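Local coordinates for DNA repair and recombination protein RadB (Thermococcus kodakarensis, PDB 2CVH) that probably takes part in DNA repair and homologous recombination, binding DNA and ATP while hydrolysing ATP very weakly and promoting no strand exchange, at residues A[4-9]-A[37-42]; A[49-54]-A[109-114]; A[96-101]-A[136-141]; A[130-135]-A[170-175]; A[177-182]-A[194-199]. All coordinates share one frame; numbering follows the deposited sequence.

Contact 1: A[4-9]-A[37-42]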
# COMPACT_ATOMS: atom_id res chain seq x y z
N THR A 4 -11.51 -1.26 3.28
CA THR A 4 -10.39 -1.31 4.24
C THR A 4 -10.86 -1.98 5.54
O THR A 4 -10.07 -2.23 6.44
CB THR A 4 -9.87 0.12 4.67
OG1 THR A 4 -10.95 0.86 5.27
CG2 THR A 4 -9.34 0.89 3.49
N GLY A 5 -12.16 -2.25 5.62
CA GLY A 5 -12.70 -2.88 6.80
C GLY A 5 -12.83 -1.88 7.92
O GLY A 5 -13.16 -2.26 9.04
N THR A 6 -12.65 -0.61 7.58
CA THR A 6 -12.74 0.49 8.53
C THR A 6 -13.71 1.55 7.99
O THR A 6 -13.57 2.05 6.86
CB THR A 6 -11.36 1.10 8.73
OG1 THR A 6 -10.42 0.04 8.94
CG2 THR A 6 -11.34 2.02 9.91
N LYS A 7 -14.72 1.86 8.80
CA LYS A 7 -15.76 2.82 8.45
C LYS A 7 -15.19 4.22 8.09
O LYS A 7 -15.61 4.84 7.13
CB LYS A 7 -16.73 2.90 9.62
CG LYS A 7 -18.15 3.20 9.27
CD LYS A 7 -18.45 4.67 9.26
CE LYS A 7 -19.90 4.93 8.89
NZ LYS A 7 -20.17 6.40 8.87
N SER A 8 -14.21 4.68 8.85
CA SER A 8 -13.65 5.99 8.59
C SER A 8 -12.81 6.03 7.33
O SER A 8 -12.92 6.96 6.54
CB SER A 8 -12.83 6.50 9.79
OG SER A 8 -11.72 5.67 10.10
N LEU A 9 -11.92 5.05 7.18
CA LEU A 9 -11.04 4.97 6.02
C LEU A 9 -11.86 4.81 4.73
O LEU A 9 -11.53 5.39 3.71
CB LEU A 9 -10.01 3.84 6.20
CG LEU A 9 -8.90 4.07 7.26
CD1 LEU A 9 -8.06 2.83 7.53
CD2 LEU A 9 -7.97 5.17 6.77
N ALA A 37 -2.73 -2.66 4.42
CA ALA A 37 -2.57 -3.52 3.25
C ALA A 37 -3.07 -4.93 3.56
O ALA A 37 -3.90 -5.48 2.81
CB ALA A 37 -1.10 -3.55 2.83
N LEU A 38 -2.61 -5.47 4.69
CA LEU A 38 -2.99 -6.82 5.15
C LEU A 38 -4.50 -6.96 5.31
O LEU A 38 -5.09 -7.94 4.86
CB LEU A 38 -2.32 -7.16 6.50
CG LEU A 38 -0.96 -7.86 6.69
CD1 LEU A 38 -0.69 -8.10 8.19
CD2 LEU A 38 -0.95 -9.19 5.99
N GLN A 39 -5.12 -5.97 5.94
CA GLN A 39 -6.54 -5.98 6.17
C GLN A 39 -7.37 -5.85 4.91
O GLN A 39 -8.41 -6.51 4.78
CB GLN A 39 -6.91 -4.88 7.16
CG GLN A 39 -8.40 -4.80 7.49
CD GLN A 39 -8.65 -4.18 8.86
OE1 GLN A 39 -9.51 -3.31 9.03
NE2 GLN A 39 -7.92 -4.67 9.85
N THR A 40 -6.95 -4.98 4.01
CA THR A 40 -7.68 -4.82 2.75
C THR A 40 -7.60 -6.16 1.99
O THR A 40 -8.61 -6.69 1.57
CB THR A 40 -7.09 -3.67 1.92
OG1 THR A 40 -7.12 -2.47 2.71
CG2 THR A 40 -7.91 -3.44 0.64
N GLY A 41 -6.39 -6.72 1.89
CA GLY A 41 -6.21 -7.99 1.22
C GLY A 41 -7.02 -9.10 1.88
O GLY A 41 -7.79 -9.80 1.24
N LEU A 42 -6.91 -9.19 3.20
CA LEU A 42 -7.64 -10.20 3.95
C LEU A 42 -9.16 -10.18 3.70
O LEU A 42 -9.76 -11.22 3.40
CB LEU A 42 -7.31 -10.02 5.45
CG LEU A 42 -7.78 -10.95 6.58
CD1 LEU A 42 -8.96 -10.35 7.28
CD2 LEU A 42 -8.07 -12.38 6.07
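An ST turn at Thr-4, which leads into helix 7-12, sets the N-terminal chain against Gln-39 and Thr-40 of helix 33-44, the helix that follows the predicted P-loop (Walker A) of this RecA-like fold. Thr-4 and Thr-40 have their CA atoms 4.7 Å apart. The turn is defined by Thr-6 N donating to Thr-4 OG1 over 3.2 Å, at an N-H...O angle of 142°. The same hydroxyl is also hydrogen-bonded to Asp-10 OD1 further along the helix. With chi1 at 59°, OG1 of Thr-4 sits between its own backbone N and carbonyl carbon, within range of the amide two residues on.

Across the interface, the extended side chain of Gln-39 reaches the turn, its CG 3.2 Å from Thr-4 O, and its terminal amide ends beside Gly-5 and the Thr-6 hydroxyl. Thr-40 contributes the oxygen of its side chain, with OG1 3.8 Å from Thr-4 CA; that hydroxyl is bonded to Leu-36 O of its own helix. Both threonine hydroxyls are thus bonded on their own side, which implies that Thr-4 and Thr-40 meet by van der Waals packing, with the aliphatic part of Gln-39 lying against the turn.

Contact 2: A[49-54]-A[109-114]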
# COMPACT_ATOMS: atom_id res chain seq x y z
N ALA A 49 -1.39 -10.31 -4.58
CA ALA A 49 0.01 -10.43 -4.99
C ALA A 49 0.69 -9.46 -4.05
O ALA A 49 0.37 -8.27 -4.06
CB ALA A 49 0.20 -10.00 -6.45
N TYR A 50 1.64 -9.93 -3.26
CA TYR A 50 2.29 -9.07 -2.31
C TYR A 50 3.79 -9.09 -2.53
O TYR A 50 4.46 -10.08 -2.28
CB TYR A 50 1.89 -9.53 -0.89
CG TYR A 50 2.07 -8.49 0.20
CD1 TYR A 50 3.35 -8.01 0.54
CD2 TYR A 50 0.96 -7.99 0.91
CE1 TYR A 50 3.53 -7.05 1.55
CE2 TYR A 50 1.13 -7.04 1.93
CZ TYR A 50 2.42 -6.57 2.24
OH TYR A 50 2.60 -5.60 3.21
N VAL A 51 4.31 -8.00 -3.08
CA VAL A 51 5.74 -7.88 -3.34
C VAL A 51 6.33 -7.24 -2.10
O VAL A 51 6.17 -6.04 -1.85
CB VAL A 51 6.00 -7.01 -4.59
CG1 VAL A 51 7.49 -6.91 -4.85
CG2 VAL A 51 5.28 -7.61 -5.80
N ASP A 52 6.96 -8.07 -1.28
CA ASP A 52 7.53 -7.62 -0.03
C ASP A 52 9.02 -7.51 -0.07
O ASP A 52 9.73 -8.46 0.26
CB ASP A 52 7.11 -8.55 1.10
CG ASP A 52 7.37 -7.94 2.47
OD1 ASP A 52 7.65 -6.73 2.58
OD2 ASP A 52 7.27 -8.69 3.45
N THR A 53 9.49 -6.33 -0.42
CA THR A 53 10.91 -6.07 -0.50
C THR A 53 11.45 -5.65 0.86
O THR A 53 12.62 -5.85 1.14
CB THR A 53 11.18 -4.96 -1.53
OG1 THR A 53 10.24 -5.08 -2.61
CG2 THR A 53 12.57 -5.08 -2.11
N GLU A 54 10.57 -5.13 1.70
CA GLU A 54 10.93 -4.62 3.03
C GLU A 54 10.72 -5.61 4.19
O GLU A 54 11.01 -5.29 5.35
CB GLU A 54 10.13 -3.32 3.28
CG GLU A 54 10.64 -2.44 4.43
CD GLU A 54 9.53 -2.06 5.42
OE1 GLU A 54 9.58 -2.52 6.58
OE2 GLU A 54 8.60 -1.30 5.04
N VAL A 109 -3.06 -6.04 -5.44
CA VAL A 109 -1.61 -6.15 -5.59
C VAL A 109 -1.08 -5.17 -4.53
O VAL A 109 -1.66 -4.10 -4.35
CB VAL A 109 -1.09 -5.70 -7.01
CG1 VAL A 109 0.43 -5.78 -7.08
CG2 VAL A 109 -1.71 -6.57 -8.12
N VAL A 110 -0.01 -5.53 -3.85
CA VAL A 110 0.60 -4.67 -2.84
C VAL A 110 2.08 -4.73 -3.08
O VAL A 110 2.63 -5.81 -3.26
CB VAL A 110 0.34 -5.17 -1.37
CG1 VAL A 110 1.04 -4.24 -0.39
CG2 VAL A 110 -1.17 -5.26 -1.06
N VAL A 111 2.72 -3.57 -3.17
CA VAL A 111 4.16 -3.55 -3.35
C VAL A 111 4.67 -2.86 -2.10
O VAL A 111 4.09 -1.87 -1.65
CB VAL A 111 4.60 -2.80 -4.64
CG1 VAL A 111 6.12 -2.91 -4.79
CG2 VAL A 111 3.91 -3.41 -5.86
N ASP A 112 5.73 -3.39 -1.51
CA ASP A 112 6.26 -2.83 -0.27
C ASP A 112 7.76 -3.00 -0.27
O ASP A 112 8.27 -4.00 0.20
CB ASP A 112 5.63 -3.60 0.90
CG ASP A 112 6.00 -3.04 2.27
OD1 ASP A 112 6.90 -2.18 2.39
OD2 ASP A 112 5.37 -3.49 3.25
N SER A 113 8.49 -1.97 -0.69
CA SER A 113 7.94 -0.70 -1.12
C SER A 113 8.73 -0.24 -2.33
O SER A 113 8.20 -0.17 -3.43
CB SER A 113 8.11 0.31 0.01
OG SER A 113 9.44 0.35 0.49
N ILE A 114 10.01 0.04 -2.07
CA ILE A 114 11.05 0.49 -3.02
C ILE A 114 11.58 1.93 -2.85
O ILE A 114 11.18 2.86 -3.57
CB ILE A 114 10.74 0.16 -4.54
CG1 ILE A 114 12.06 0.13 -5.32
CG2 ILE A 114 9.77 1.18 -5.18
CD1 ILE A 114 11.90 -0.15 -6.79
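Asp-112 O is gripped by two successive amides, Thr-53 N at 2.7 Å and Glu-54 N at 3.0 Å, where strand 47-52 runs out into a loop. The two donors are tilted 35° and 19° from the carbonyl plane. Before this fork the backbones form a regular parallel ladder, their segment axes 3° from parallel. Val-110 N donates to Ala-49 O, Val-51 N to Val-110 O, and Asp-112 N to Val-51 O.

On the face bearing Tyr-50, the phenol ring lies across Val-110, whose CG1 stands over one ring face, 3.9 Å from the centroid, in a CH-pi contact. CG1 is offset toward the rim and comes to 3.6 Å from Tyr-50 CE2. The side chains of Tyr-50 and Asp-112 lie side by side, pointing the same way, and Tyr-50 OH makes a weak 3.5 Å bond to Asp-112 OD2. The other carboxylate oxygen, Asp-112 OD1, is 3.3 Å from Glu-54 OE2, a close approach of two acceptors and not a hydrogen bond. Neighbouring Asp-52 is held by Gly-56 N and Phe-57 N.

Tyr-50 and Asp-112 also touch Thr-34 of the predicted ATP site. Three valines followed by an aspartate at a strand end beside the P-loop are consistent with a Walker B motif, and the cis peptide after Asp-112 recalls RecA itself.

Contact 3: A[96-101]-A[136-141]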
# COMPACT_ATOMS: atom_id res chain seq x y z
N GLY A 96 7.72 -7.20 -13.20
CA GLY A 96 7.57 -7.62 -14.58
C GLY A 96 6.85 -8.95 -14.61
O GLY A 96 5.88 -9.12 -15.35
N SER A 97 7.28 -9.88 -13.74
CA SER A 97 6.66 -11.20 -13.68
C SER A 97 5.17 -11.09 -13.38
O SER A 97 4.33 -11.81 -13.96
CB SER A 97 7.36 -12.08 -12.63
OG SER A 97 6.97 -11.78 -11.29
N LEU A 98 4.84 -10.16 -12.49
CA LEU A 98 3.47 -9.92 -12.07
C LEU A 98 2.50 -9.76 -13.22
O LEU A 98 1.30 -10.04 -13.08
CB LEU A 98 3.39 -8.70 -11.16
CG LEU A 98 3.88 -8.88 -9.72
CD1 LEU A 98 3.52 -7.65 -8.92
CD2 LEU A 98 3.24 -10.12 -9.10
N LYS A 99 3.03 -9.34 -14.36
CA LYS A 99 2.21 -9.13 -15.55
C LYS A 99 1.44 -10.41 -15.89
O LYS A 99 0.23 -10.35 -16.13
CB LYS A 99 3.09 -8.70 -16.73
CG LYS A 99 2.43 -7.70 -17.67
CD LYS A 99 3.42 -7.10 -18.67
CE LYS A 99 4.52 -6.28 -17.99
NZ LYS A 99 5.59 -5.86 -18.93
N LYS A 100 2.11 -11.55 -15.82
CA LYS A 100 1.46 -12.82 -16.13
C LYS A 100 0.98 -13.64 -14.92
O LYS A 100 0.14 -14.53 -15.06
CB LYS A 100 2.33 -13.66 -17.05
CG LYS A 100 1.57 -14.75 -17.85
CD LYS A 100 0.56 -14.17 -18.87
CE LYS A 100 -0.84 -13.97 -18.29
NZ LYS A 100 -1.78 -13.38 -19.27
N THR A 101 1.54 -13.36 -13.74
CA THR A 101 1.14 -14.06 -12.52
C THR A 101 -0.26 -13.60 -12.10
O THR A 101 -1.11 -14.40 -11.68
CB THR A 101 2.08 -13.72 -11.35
OG1 THR A 101 3.45 -13.91 -11.76
CG2 THR A 101 1.78 -14.60 -10.12
N GLN A 136 4.69 2.18 -14.11
CA GLN A 136 3.93 1.99 -15.33
C GLN A 136 3.45 0.55 -15.46
O GLN A 136 2.31 0.31 -15.87
CB GLN A 136 4.72 2.42 -16.56
CG GLN A 136 4.53 3.90 -16.89
CD GLN A 136 3.07 4.33 -16.81
OE1 GLN A 136 2.71 5.19 -16.00
NE2 GLN A 136 2.22 3.73 -17.65
N VAL A 137 4.32 -0.42 -15.15
CA VAL A 137 3.91 -1.82 -15.22
C VAL A 137 2.77 -2.06 -14.22
O VAL A 137 1.76 -2.67 -14.56
CB VAL A 137 5.10 -2.78 -14.95
CG1 VAL A 137 4.63 -4.25 -14.97
CG2 VAL A 137 6.16 -2.58 -16.02
N LEU A 138 2.88 -1.47 -13.03
CA LEU A 138 1.83 -1.63 -12.02
C LEU A 138 0.52 -1.00 -12.48
O LEU A 138 -0.56 -1.59 -12.27
CB LEU A 138 2.29 -1.05 -10.67
CG LEU A 138 3.41 -1.86 -10.01
CD1 LEU A 138 4.03 -1.12 -8.83
CD2 LEU A 138 2.89 -3.25 -9.59
N LEU A 139 0.58 0.18 -13.10
CA LEU A 139 -0.65 0.83 -13.59
C LEU A 139 -1.27 -0.05 -14.69
O LEU A 139 -2.49 -0.25 -14.73
CB LEU A 139 -0.37 2.25 -14.12
CG LEU A 139 -1.61 3.04 -14.61
CD1 LEU A 139 -2.65 3.23 -13.52
CD2 LEU A 139 -1.15 4.36 -15.14
N TRP A 140 -0.41 -0.61 -15.53
CA TRP A 140 -0.82 -1.52 -16.61
C TRP A 140 -1.54 -2.73 -15.98
O TRP A 140 -2.65 -3.09 -16.39
CB TRP A 140 0.46 -2.00 -17.32
CG TRP A 140 0.32 -2.51 -18.71
CD1 TRP A 140 -0.81 -2.56 -19.48
CD2 TRP A 140 1.38 -3.04 -19.52
NE1 TRP A 140 -0.52 -3.09 -20.73
CE2 TRP A 140 0.82 -3.39 -20.78
CE3 TRP A 140 2.75 -3.26 -19.31
CZ2 TRP A 140 1.58 -3.94 -21.81
CZ3 TRP A 140 3.51 -3.82 -20.33
CH2 TRP A 140 2.92 -4.15 -21.58
N ILE A 141 -0.92 -3.33 -14.97
CA ILE A 141 -1.53 -4.48 -14.28
C ILE A 141 -2.89 -4.07 -13.69
O ILE A 141 -3.89 -4.77 -13.88
CB ILE A 141 -0.62 -5.07 -13.14
CG1 ILE A 141 0.62 -5.74 -13.75
CG2 ILE A 141 -1.39 -6.08 -12.28
CD1 ILE A 141 1.72 -6.04 -12.75
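Leu-98 and Lys-99 of helix 90-101 meet Val-137, Trp-140 and Ile-141 of helix 128-145 in the alpha/beta core of the RecA-like domain. These two helices flank strand 106-112 in sequence and cover one face of the central sheet. Their short segments run in the same direction, 9° apart, with axes 9.6 Å from each other; the close approach of Lys-99 CA and Ile-141 CA, 6.1 Å, marks the register.

The apolar contacts lie on the sheet side. Ile-141 extends its delta methyl toward the opposite helix (chi2 166°), and CD1 comes to rest 3.5 Å from Leu-98 CB, with the Leu-98 backbone close by. The end of Leu-98 meets that of Leu-138 more loosely. Beneath them, Leu-98 rests on Ala-49, Val-51 and Val-109, and Leu-138 on Val-111, so the helix pair and the sheet share one hydrophobic layer.

Toward the solvent side, the contact is made by the alkyl chain of Lys-99. A bend at chi3 (-64°) carries CE to Val-137 CG1, 3.6 Å away, where the two side chains cross at about a right angle. The same lysine crosses the six-membered part of Trp-140 obliquely. No hydrogen bond spans the helices. The ammonium group ends close to the indole, Lys-99 NZ lying 3.2 Å from Trp-140 CZ3.

Contact 4: A[130-135]-A[170-175]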
# COMPACT_ATOMS: atom_id res chain seq x y z
N GLU A 130 13.73 3.87 -13.90
CA GLU A 130 13.50 2.47 -13.56
C GLU A 130 12.27 2.39 -12.65
O GLU A 130 11.51 1.43 -12.69
CB GLU A 130 14.73 1.90 -12.86
CG GLU A 130 15.46 0.83 -13.67
CD GLU A 130 14.65 -0.45 -13.81
OE1 GLU A 130 14.84 -1.15 -14.82
OE2 GLU A 130 13.84 -0.76 -12.91
N LEU A 131 12.12 3.41 -11.80
CA LEU A 131 10.98 3.49 -10.90
C LEU A 131 9.75 3.68 -11.78
O LEU A 131 8.75 2.97 -11.62
CB LEU A 131 11.14 4.68 -9.95
CG LEU A 131 9.95 5.00 -9.04
CD1 LEU A 131 9.60 3.78 -8.18
CD2 LEU A 131 10.26 6.21 -8.16
N SER A 132 9.86 4.58 -12.75
CA SER A 132 8.78 4.86 -13.69
C SER A 132 8.41 3.61 -14.49
O SER A 132 7.25 3.43 -14.88
CB SER A 132 9.18 6.00 -14.63
OG SER A 132 9.49 7.17 -13.89
N ARG A 133 9.40 2.76 -14.74
CA ARG A 133 9.21 1.49 -15.45
C ARG A 133 8.22 0.66 -14.63
O ARG A 133 7.18 0.22 -15.12
CB ARG A 133 10.54 0.72 -15.50
CG ARG A 133 10.88 0.10 -16.85
CD ARG A 133 11.52 1.13 -17.78
NE ARG A 133 12.86 1.53 -17.35
CZ ARG A 133 13.56 2.51 -17.91
NH1 ARG A 133 13.07 3.20 -18.93
NH2 ARG A 133 14.79 2.77 -17.47
N GLN A 134 8.57 0.47 -13.36
CA GLN A 134 7.78 -0.29 -12.40
C GLN A 134 6.38 0.27 -12.20
O GLN A 134 5.40 -0.45 -12.30
CB GLN A 134 8.53 -0.35 -11.07
CG GLN A 134 9.84 -1.12 -11.19
CD GLN A 134 10.72 -1.03 -9.96
OE1 GLN A 134 10.36 -1.49 -8.88
NE2 GLN A 134 11.90 -0.43 -10.14
N LEU A 135 6.29 1.57 -11.92
CA LEU A 135 5.01 2.20 -11.70
C LEU A 135 4.12 2.00 -12.92
O LEU A 135 2.95 1.63 -12.79
CB LEU A 135 5.19 3.68 -11.35
CG LEU A 135 5.79 3.95 -9.96
CD1 LEU A 135 6.00 5.44 -9.75
CD2 LEU A 135 4.90 3.38 -8.84
N GLN A 170 6.86 14.36 -8.26
CA GLN A 170 6.44 14.77 -9.61
C GLN A 170 5.59 13.75 -10.38
O GLN A 170 4.55 13.32 -9.89
CB GLN A 170 7.66 15.19 -10.44
CG GLN A 170 7.31 15.97 -11.70
CD GLN A 170 8.29 15.72 -12.83
OE1 GLN A 170 9.33 15.09 -12.63
NE2 GLN A 170 7.95 16.18 -14.02
N THR A 171 6.02 13.38 -11.59
CA THR A 171 5.31 12.43 -12.43
C THR A 171 5.15 11.12 -11.68
O THR A 171 4.09 10.49 -11.72
CB THR A 171 6.07 12.17 -13.76
OG1 THR A 171 6.53 13.43 -14.30
CG2 THR A 171 5.18 11.49 -14.79
N LEU A 172 6.22 10.72 -10.99
CA LEU A 172 6.20 9.49 -10.20
C LEU A 172 5.10 9.68 -9.16
O LEU A 172 4.35 8.75 -8.84
CB LEU A 172 7.55 9.26 -9.51
CG LEU A 172 8.78 8.88 -10.34
CD1 LEU A 172 8.51 7.60 -11.10
CD2 LEU A 172 9.16 10.00 -11.29
N GLY A 173 4.99 10.91 -8.66
CA GLY A 173 3.96 11.21 -7.69
C GLY A 173 2.62 11.04 -8.39
O GLY A 173 1.80 10.24 -7.94
N TYR A 174 2.41 11.76 -9.49
CA TYR A 174 1.15 11.68 -10.23
C TYR A 174 0.92 10.30 -10.85
O TYR A 174 -0.13 10.05 -11.46
CB TYR A 174 1.04 12.80 -11.28
CG TYR A 174 0.81 14.17 -10.66
CD1 TYR A 174 1.86 15.07 -10.50
CD2 TYR A 174 -0.46 14.55 -10.20
CE1 TYR A 174 1.66 16.32 -9.89
CE2 TYR A 174 -0.67 15.78 -9.59
CZ TYR A 174 0.40 16.66 -9.44
OH TYR A 174 0.21 17.88 -8.85
N ARG A 175 1.90 9.41 -10.68
CA ARG A 175 1.79 8.03 -11.15
C ARG A 175 0.71 7.40 -10.27
O ARG A 175 -0.01 6.49 -10.69
CB ARG A 175 3.11 7.28 -10.93
CG ARG A 175 3.69 6.67 -12.19
CD ARG A 175 4.30 7.72 -13.09
NE ARG A 175 4.86 7.15 -14.32
CZ ARG A 175 6.02 7.52 -14.85
NH1 ARG A 175 6.76 8.45 -14.25
NH2 ARG A 175 6.45 6.97 -15.98
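Ser-132 and Leu-172 bring their CA atoms to 6.3 Å where the short helix 170-174 runs beside helix 128-145, their segment axes 13° from parallel and 10.4 Å apart. This is helix-helix packing in the alpha/beta core of the RecA-like fold, the short helix coming just before strand 178-184.

Leu-172 meets the longer helix through its CD1 methyl. On one flank it meets Leu-131 CG at 3.6 Å, and it likewise touches Leu-135 CD1 at 3.6 Å, those two leucines belonging to successive turns. Leu-135 and Leu-172 cross at about a right angle. The Ser-132 hydroxyl also borders this methyl, although its hydrogen bond goes to Ile-128 O, one turn back in its own helix.

Arg-175 supplies the other half of the interface. Its CG packs 3.4 Å from Leu-135 CB, an aliphatic contact at the base of the side chain. The bend at chi2 (74°) turns CD out of the extended line. Arg-175 NE has a weak bond to Gln-136 OE1, still on helix 128-145. The guanidinium turns one face to Ser-132, whose CB lies over it offset toward the rim, 3.5 Å from Arg-175 CZ.

Contact 5: A[177-182]-A[194-199]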
# COMPACT_ATOMS: atom_id res chain seq x y z
N LYS A 177 -2.64 8.11 -8.49
CA LYS A 177 -3.78 9.00 -8.51
C LYS A 177 -4.31 9.31 -7.12
O LYS A 177 -4.82 10.40 -6.87
CB LYS A 177 -4.90 8.39 -9.37
CG LYS A 177 -5.05 9.04 -10.75
CD LYS A 177 -3.72 9.19 -11.46
CE LYS A 177 -3.87 9.83 -12.81
NZ LYS A 177 -2.49 10.05 -13.34
N ASP A 178 -4.23 8.33 -6.24
CA ASP A 178 -4.70 8.50 -4.87
C ASP A 178 -3.49 8.38 -3.94
O ASP A 178 -2.59 7.57 -4.18
CB ASP A 178 -5.74 7.44 -4.52
CG ASP A 178 -6.96 7.51 -5.41
OD1 ASP A 178 -7.10 8.52 -6.13
OD2 ASP A 178 -7.78 6.56 -5.38
N ILE A 179 -3.46 9.23 -2.92
CA ILE A 179 -2.35 9.24 -1.98
C ILE A 179 -2.88 9.44 -0.57
O ILE A 179 -3.63 10.38 -0.31
CB ILE A 179 -1.32 10.36 -2.31
CG1 ILE A 179 -0.80 10.22 -3.75
CG2 ILE A 179 -0.15 10.32 -1.33
CD1 ILE A 179 0.43 11.06 -4.06
N LEU A 180 -2.51 8.52 0.31
CA LEU A 180 -2.91 8.57 1.70
C LEU A 180 -1.65 8.66 2.58
O LEU A 180 -0.70 7.86 2.41
CB LEU A 180 -3.67 7.31 2.09
CG LEU A 180 -5.18 7.21 2.08
CD1 LEU A 180 -5.55 5.79 2.50
CD2 LEU A 180 -5.78 8.20 3.03
N ARG A 181 -1.64 9.62 3.50
CA ARG A 181 -0.51 9.76 4.41
C ARG A 181 -1.01 9.25 5.76
O ARG A 181 -2.14 9.57 6.17
CB ARG A 181 -0.09 11.23 4.55
CG ARG A 181 1.19 11.42 5.35
CD ARG A 181 1.51 12.90 5.62
NE ARG A 181 0.69 13.47 6.70
CZ ARG A 181 0.02 14.61 6.62
NH1 ARG A 181 0.05 15.34 5.51
NH2 ARG A 181 -0.69 15.05 7.67
N LEU A 182 -0.23 8.41 6.43
CA LEU A 182 -0.67 7.92 7.72
C LEU A 182 0.24 8.51 8.78
O LEU A 182 1.47 8.47 8.65
CB LEU A 182 -0.62 6.39 7.76
CG LEU A 182 -1.28 5.56 6.67
CD1 LEU A 182 -1.24 4.12 7.12
CD2 LEU A 182 -2.71 5.97 6.41
N VAL A 194 -4.48 10.95 6.10
CA VAL A 194 -4.85 12.17 5.41
C VAL A 194 -4.85 11.86 3.92
O VAL A 194 -3.87 11.32 3.39
CB VAL A 194 -3.88 13.32 5.71
CG1 VAL A 194 -4.32 14.59 4.98
CG2 VAL A 194 -3.82 13.58 7.21
N LEU A 195 -5.98 12.14 3.28
CA LEU A 195 -6.16 11.95 1.84
C LEU A 195 -5.55 13.16 1.15
O LEU A 195 -6.22 14.18 0.96
CB LEU A 195 -7.65 11.87 1.50
CG LEU A 195 -7.97 11.41 0.08
CD1 LEU A 195 -7.30 10.07 -0.22
CD2 LEU A 195 -9.45 11.32 -0.07
N GLU A 196 -4.28 13.06 0.80
CA GLU A 196 -3.57 14.15 0.17
C GLU A 196 -3.87 14.30 -1.30
O GLU A 196 -3.71 15.38 -1.88
CB GLU A 196 -2.08 13.94 0.33
CG GLU A 196 -1.72 13.74 1.74
CD GLU A 196 -0.28 13.95 1.96
OE1 GLU A 196 0.51 13.35 1.19
OE2 GLU A 196 0.05 14.74 2.86
N ARG A 197 -4.30 13.22 -1.92
CA ARG A 197 -4.59 13.28 -3.32
C ARG A 197 -5.58 12.21 -3.65
O ARG A 197 -5.48 11.06 -3.19
CB ARG A 197 -3.29 13.10 -4.11
CG ARG A 197 -3.48 13.20 -5.60
CD ARG A 197 -2.33 13.94 -6.23
NE ARG A 197 -1.22 13.08 -6.59
CZ ARG A 197 0.05 13.47 -6.64
NH1 ARG A 197 0.40 14.72 -6.34
NH2 ARG A 197 0.98 12.63 -7.04
N HIS A 198 -6.59 12.60 -4.40
CA HIS A 198 -7.58 11.65 -4.82
C HIS A 198 -8.23 12.20 -6.04
O HIS A 198 -8.22 13.41 -6.28
CB HIS A 198 -8.62 11.41 -3.74
CG HIS A 198 -9.36 10.13 -3.91
ND1 HIS A 198 -10.56 10.03 -4.58
CD2 HIS A 198 -9.07 8.88 -3.47
CE1 HIS A 198 -10.99 8.78 -4.55
NE2 HIS A 198 -10.10 8.06 -3.89
N ARG A 199 -8.86 11.31 -6.78
CA ARG A 199 -9.49 11.67 -8.02
C ARG A 199 -10.83 12.37 -7.91
O ARG A 199 -11.16 13.19 -8.75
CB ARG A 199 -9.59 10.43 -8.90
CG ARG A 199 -8.22 9.89 -9.30
CD ARG A 199 -8.02 8.45 -8.84
NE ARG A 199 -9.13 7.60 -9.27
CZ ARG A 199 -9.99 7.02 -8.44
NH1 ARG A 199 -9.87 7.20 -7.13
NH2 ARG A 199 -10.97 6.28 -8.94
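Ile-179 faces both Glu-196 and Arg-197, the signature of a classic beta bulge in the hairpin of strands 178-184 and 190-197, which continues the sheet of the RecA-like core beyond strand 22-26.

The backbone bonds show the shift. Ile-179 N donates to Arg-197 O over 2.7 Å, whereas Ile-179 O receives only weak bonds from Glu-196 N and Arg-197 N. Past the bulge, Arg-181 and Val-194 form a regular hydrogen-bonded pair.

Two salt bridges flank this ladder. Arg-181 NH1 reaches Glu-196 OE2 at 2.7 Å, on the anti side but 28° out of the carboxylate plane, with the guanidinium and carboxylate planes 82° apart. Each has a second partner, Asp-183 for Arg-181 NE and Tyr-26 OH for Glu-196 OE1, which would restrict their rotation. At the other end, Asp-178 OD2 pairs with Arg-199 NH1 at 2.8 Å, while the Asp-178 carboxylate stacks on the His-198 ring with planes 17° apart, although OD1, the oxygen over the ring, is less securely placed.

Packing completes the contact. Val-194 CG2 lies over a face of the Arg-181 guanidinium. Ile-179 and Arg-197 run side by side; Arg-197 NE is buried here without a modelled polar partner, and Ile-179 CD1 sits over that guanidinium, 3.4 Å from Arg-197 NH2.

From the N terminus, contact 1 closes the first loop, returning helix 33-44 to the opening turn. In series with it, contact 2 joins strands 47-52 and 106-112 across a 54-residue excursion; Ala-37 packs on Val-110 and Tyr-50 between them. Contact 3 crosses contact 2, its helices packing on the sheet face with Val-51 and Val-111. Contact 4 crosses contact 3, their segments alternating; both use helix 128-145, and contact 4 extends the packing to helix 170-174. Contact 5 follows in series, closing the hairpin; a probable hydrogen bond from Arg-197 NH2 to Gly-173 O, 2.7 Å, links it to contact 4. Contacts 2 and 5 occupy the same sheet, their centres about 19 Å apart.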